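Local coordinates for F-actin-capping protein subunit alpha (Dictyostelium discoideum, PDB 4AKR), which caps the fast-growing barbed ends of actin filaments without needing calcium, blocking subunit exchange there without severing the filament, at residues E108-A122 with V137-V150. Numbering follows the deposited sequence.
Sequences EQDIEQYRAAFDEEA and VYGTKVSEGIKITV
With its CG anti to the backbone N (chi1 -163°) and its chain bent at chi3, R115 turns its end toward strand 137-142, where V137 O meets the edge of its guanidinium. NH1 reaches that carbonyl O of V137 at 2.9 Å, tilted out of the carbonyl plane, and also donates to OD2 of D119; NE and NH2 grip the two carboxylate oxygens of E112 side-on, completing a salt-bridge network. Arginine suits this buried place because one flat group can serve two carboxylates of its own helix and a strand carbonyl together. A leucine in its place would probably leave E112 and D119 without their shared counter-charge and the V137 carbonyl without this donor. A water joins D119 OD2 to V137 N, giving strand and helix a second polar link. G139 suits its place because a CB there would crowd R115 CG.

Before the helix, E108 extends across the strand: OE2 accepts from T140 OG1 at 2.8 Å through its syn lone pair, while OE1 takes both the backbone N and NZ of K141. Bends at chi3 and chi4 curl the lysine back, so that NZ forms salt bridges to both E108 OE1 (2.6 Å) and the D110 carboxylate, a second network.

Beta-branched aliphatics, well suited to strands, pack against I111, Y114, F118 and A122. I146 CD1 lies 3.4 Å from Y114 CD2 and also touches I111; the flat F118 ring offers I148 a face, CG1 standing 4.2 Å from the centroid in a CH-pi contact. Small A122 lets V137 CG2 approach its CB to 3.5 Å.

The helix thus lies along two neighbouring strands of this chain's antiparallel sheet, roughly antiparallel to 137-142 (156°) and nearer parallel to 145-150 (30°), with Y114 edge-to-face on F175 of strand 163-175 and F118 and A122 touching helix 217-248.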
# COMPACT_ATOMS: atom_id res chain seq x y z
N GLU A 108 11.58 -28.87 -24.35
CA GLU A 108 12.48 -30.01 -24.22
C GLU A 108 11.68 -31.31 -24.19
O GLU A 108 11.08 -31.65 -23.17
CB GLU A 108 13.31 -29.87 -22.94
CG GLU A 108 14.35 -28.77 -23.02
CD GLU A 108 14.99 -28.48 -21.69
OE1 GLU A 108 15.48 -29.43 -21.04
OE2 GLU A 108 15.02 -27.29 -21.30
N GLN A 109 11.68 -32.02 -25.31
CA GLN A 109 10.93 -33.27 -25.43
C GLN A 109 11.38 -34.40 -24.52
O GLN A 109 10.56 -35.21 -24.09
CB GLN A 109 10.96 -33.78 -26.89
CG GLN A 109 10.29 -32.87 -27.91
CD GLN A 109 8.89 -32.47 -27.50
OE1 GLN A 109 8.09 -33.31 -27.10
NE2 GLN A 109 8.57 -31.19 -27.62
N ASP A 110 12.67 -34.48 -24.20
CA ASP A 110 13.15 -35.58 -23.37
C ASP A 110 12.59 -35.64 -21.95
O ASP A 110 12.63 -36.69 -21.32
CB ASP A 110 14.68 -35.60 -23.33
CG ASP A 110 15.29 -34.29 -22.87
OD1 ASP A 110 14.55 -33.43 -22.35
OD2 ASP A 110 16.51 -34.13 -23.04
N ILE A 111 12.04 -34.53 -21.46
CA ILE A 111 11.47 -34.50 -20.12
C ILE A 111 10.01 -34.03 -20.17
O ILE A 111 9.37 -33.81 -19.15
CB ILE A 111 12.27 -33.53 -19.21
CG1 ILE A 111 12.12 -32.10 -19.72
CG2 ILE A 111 13.74 -33.90 -19.24
CD1 ILE A 111 12.81 -31.08 -18.85
N GLU A 112 9.50 -33.88 -21.39
CA GLU A 112 8.13 -33.42 -21.61
C GLU A 112 7.07 -34.24 -20.89
O GLU A 112 6.02 -33.71 -20.55
CB GLU A 112 7.86 -33.38 -23.12
CG GLU A 112 6.42 -33.07 -23.55
CD GLU A 112 5.90 -31.73 -23.05
OE1 GLU A 112 6.72 -30.87 -22.66
OE2 GLU A 112 4.67 -31.55 -23.05
N GLN A 113 7.34 -35.52 -20.65
CA GLN A 113 6.36 -36.36 -19.97
C GLN A 113 6.20 -35.92 -18.52
O GLN A 113 5.14 -36.09 -17.93
CB GLN A 113 6.74 -37.84 -20.04
CG GLN A 113 6.68 -38.42 -21.45
CD GLN A 113 6.67 -39.95 -21.49
OE1 GLN A 113 6.68 -40.55 -22.56
NE2 GLN A 113 6.65 -40.58 -20.31
N TYR A 114 7.26 -35.36 -17.96
CA TYR A 114 7.21 -34.87 -16.59
C TYR A 114 6.48 -33.53 -16.59
O TYR A 114 5.61 -33.30 -15.77
CB TYR A 114 8.63 -34.73 -16.00
CG TYR A 114 9.18 -36.05 -15.53
CD1 TYR A 114 8.67 -36.67 -14.39
CD2 TYR A 114 10.16 -36.73 -16.27
CE1 TYR A 114 9.11 -37.94 -14.00
CE2 TYR A 114 10.60 -37.99 -15.89
CZ TYR A 114 10.07 -38.60 -14.75
OH TYR A 114 10.49 -39.86 -14.38
N ARG A 115 6.84 -32.66 -17.52
CA ARG A 115 6.19 -31.37 -17.59
C ARG A 115 4.69 -31.58 -17.80
O ARG A 115 3.87 -30.96 -17.13
CB ARG A 115 6.77 -30.54 -18.73
CG ARG A 115 6.46 -29.05 -18.64
CD ARG A 115 6.44 -28.41 -20.02
NE ARG A 115 5.36 -28.98 -20.82
CZ ARG A 115 4.07 -28.72 -20.65
NH1 ARG A 115 3.68 -27.86 -19.71
NH2 ARG A 115 3.18 -29.35 -21.38
N ALA A 116 4.33 -32.48 -18.73
CA ALA A 116 2.93 -32.76 -19.05
C ALA A 116 2.17 -33.34 -17.86
O ALA A 116 1.03 -32.98 -17.61
CB ALA A 116 2.83 -33.71 -20.25
N ALA A 117 2.81 -34.25 -17.13
CA ALA A 117 2.17 -34.83 -15.96
C ALA A 117 1.96 -33.74 -14.91
O ALA A 117 0.94 -33.73 -14.22
CB ALA A 117 3.02 -35.95 -15.40
N PHE A 118 2.91 -32.81 -14.77
CA PHE A 118 2.74 -31.72 -13.81
C PHE A 118 1.68 -30.74 -14.28
O PHE A 118 0.90 -30.21 -13.49
CB PHE A 118 4.06 -30.96 -13.59
CG PHE A 118 4.96 -31.57 -12.55
CD1 PHE A 118 5.52 -32.83 -12.74
CD2 PHE A 118 5.26 -30.87 -11.38
CE1 PHE A 118 6.36 -33.39 -11.78
CE2 PHE A 118 6.11 -31.42 -10.41
CZ PHE A 118 6.66 -32.69 -10.61
N ASP A 119 1.66 -30.49 -15.58
CA ASP A 119 0.70 -29.56 -16.15
C ASP A 119 -0.75 -29.98 -15.86
O ASP A 119 -1.58 -29.13 -15.54
CB ASP A 119 0.94 -29.40 -17.66
CG ASP A 119 0.48 -28.06 -18.18
OD1 ASP A 119 -0.25 -27.37 -17.44
OD2 ASP A 119 0.84 -27.70 -19.32
N GLU A 120 -1.05 -31.28 -15.96
CA GLU A 120 -2.41 -31.75 -15.67
C GLU A 120 -2.83 -31.37 -14.25
O GLU A 120 -3.96 -30.96 -14.00
CB GLU A 120 -2.54 -33.27 -15.80
CG GLU A 120 -2.40 -33.86 -17.21
CD GLU A 120 -2.70 -35.37 -17.24
OE1 GLU A 120 -2.28 -36.09 -16.30
OE2 GLU A 120 -3.34 -35.83 -18.22
N GLU A 121 -1.90 -31.54 -13.32
CA GLU A 121 -2.18 -31.24 -11.92
C GLU A 121 -2.29 -29.73 -11.64
O GLU A 121 -3.18 -29.31 -10.89
CB GLU A 121 -1.10 -31.87 -11.03
CG GLU A 121 -1.03 -33.38 -11.14
CD GLU A 121 -2.36 -34.05 -10.84
OE1 GLU A 121 -2.94 -33.78 -9.76
OE2 GLU A 121 -2.84 -34.84 -11.69
N ALA A 122 -1.42 -28.94 -12.24
CA ALA A 122 -1.47 -27.49 -12.03
C ALA A 122 -2.81 -26.94 -12.54
O ALA A 122 -3.41 -26.07 -11.91
CB ALA A 122 -0.32 -26.81 -12.76
N VAL A 137 3.13 -24.05 -16.78
CA VAL A 137 4.10 -25.03 -16.32
C VAL A 137 5.23 -25.20 -17.34
O VAL A 137 4.99 -25.60 -18.49
CB VAL A 137 3.43 -26.39 -16.05
CG1 VAL A 137 4.45 -27.37 -15.46
CG2 VAL A 137 2.26 -26.21 -15.10
N TYR A 138 6.44 -24.90 -16.91
CA TYR A 138 7.62 -24.98 -17.76
C TYR A 138 8.51 -26.13 -17.30
O TYR A 138 8.40 -26.60 -16.17
CB TYR A 138 8.40 -23.68 -17.66
CG TYR A 138 7.57 -22.44 -17.90
CD1 TYR A 138 7.18 -22.07 -19.19
CD2 TYR A 138 7.19 -21.62 -16.83
CE1 TYR A 138 6.43 -20.90 -19.41
CE2 TYR A 138 6.44 -20.45 -17.04
CZ TYR A 138 6.07 -20.10 -18.33
OH TYR A 138 5.39 -18.92 -18.55
N GLY A 139 9.40 -26.58 -18.18
CA GLY A 139 10.30 -27.66 -17.82
C GLY A 139 11.68 -27.47 -18.43
O GLY A 139 11.82 -26.85 -19.48
N THR A 140 12.70 -28.01 -17.77
CA THR A 140 14.07 -27.89 -18.26
C THR A 140 15.00 -28.82 -17.50
O THR A 140 14.75 -29.15 -16.34
CB THR A 140 14.59 -26.46 -18.13
OG1 THR A 140 15.87 -26.35 -18.77
CG2 THR A 140 14.74 -26.08 -16.67
N LYS A 141 16.07 -29.24 -18.16
CA LYS A 141 17.06 -30.13 -17.55
C LYS A 141 18.11 -29.33 -16.80
O LYS A 141 18.65 -28.34 -17.31
CB LYS A 141 17.75 -30.98 -18.63
CG LYS A 141 16.89 -32.07 -19.24
CD LYS A 141 17.61 -32.79 -20.36
CE LYS A 141 17.82 -31.89 -21.57
NZ LYS A 141 16.53 -31.53 -22.22
N VAL A 142 18.41 -29.77 -15.58
CA VAL A 142 19.42 -29.11 -14.75
C VAL A 142 20.32 -30.19 -14.17
O VAL A 142 19.94 -31.36 -14.10
CB VAL A 142 18.78 -28.31 -13.61
CG1 VAL A 142 17.92 -27.21 -14.18
CG2 VAL A 142 17.95 -29.22 -12.72
N SER A 143 21.52 -29.79 -13.74
CA SER A 143 22.51 -30.71 -13.17
C SER A 143 21.92 -31.83 -12.32
O SER A 143 22.22 -33.00 -12.53
CB SER A 143 23.52 -29.93 -12.33
OG SER A 143 24.16 -28.93 -13.11
N GLU A 144 21.09 -31.46 -11.35
CA GLU A 144 20.46 -32.42 -10.46
C GLU A 144 19.29 -33.20 -11.08
O GLU A 144 18.62 -33.97 -10.40
CB GLU A 144 19.97 -31.71 -9.19
CG GLU A 144 19.01 -30.56 -9.46
CD GLU A 144 19.69 -29.28 -9.93
OE1 GLU A 144 20.42 -29.32 -10.95
OE2 GLU A 144 19.49 -28.23 -9.29
N GLY A 145 19.05 -33.00 -12.37
CA GLY A 145 17.96 -33.71 -13.02
C GLY A 145 16.98 -32.81 -13.76
O GLY A 145 17.34 -32.15 -14.73
N ILE A 146 15.73 -32.78 -13.29
CA ILE A 146 14.70 -31.95 -13.92
C ILE A 146 14.10 -30.86 -13.04
O ILE A 146 13.77 -31.10 -11.87
CB ILE A 146 13.52 -32.82 -14.41
CG1 ILE A 146 14.00 -33.77 -15.51
CG2 ILE A 146 12.39 -31.92 -14.92
CD1 ILE A 146 13.00 -34.85 -15.86
N LYS A 147 13.94 -29.68 -13.61
CA LYS A 147 13.33 -28.58 -12.89
C LYS A 147 11.99 -28.23 -13.55
O LYS A 147 11.94 -27.86 -14.72
CB LYS A 147 14.23 -27.34 -12.88
CG LYS A 147 13.54 -26.14 -12.22
CD LYS A 147 14.43 -24.90 -12.13
CE LYS A 147 14.69 -24.29 -13.50
NZ LYS A 147 15.38 -22.97 -13.39
N ILE A 148 10.90 -28.36 -12.79
CA ILE A 148 9.58 -28.02 -13.31
C ILE A 148 9.12 -26.78 -12.57
O ILE A 148 9.00 -26.80 -11.35
CB ILE A 148 8.56 -29.15 -13.06
CG1 ILE A 148 9.02 -30.43 -13.77
CG2 ILE A 148 7.17 -28.73 -13.55
CD1 ILE A 148 9.27 -30.25 -15.25
N THR A 149 8.87 -25.70 -13.31
CA THR A 149 8.42 -24.45 -12.71
C THR A 149 6.93 -24.21 -12.92
O THR A 149 6.45 -24.15 -14.06
CB THR A 149 9.20 -23.26 -13.29
OG1 THR A 149 10.61 -23.51 -13.19
CG2 THR A 149 8.87 -21.99 -12.53
N VAL A 150 6.20 -24.06 -11.82
CA VAL A 150 4.76 -23.82 -11.85
C VAL A 150 4.42 -22.38 -11.46
O VAL A 150 4.76 -21.93 -10.36
CB VAL A 150 4.02 -24.76 -10.88
CG1 VAL A 150 2.53 -24.60 -11.05
CG2 VAL A 150 4.44 -26.19 -11.11
O HOH W 1 1.47 -24.82 -18.93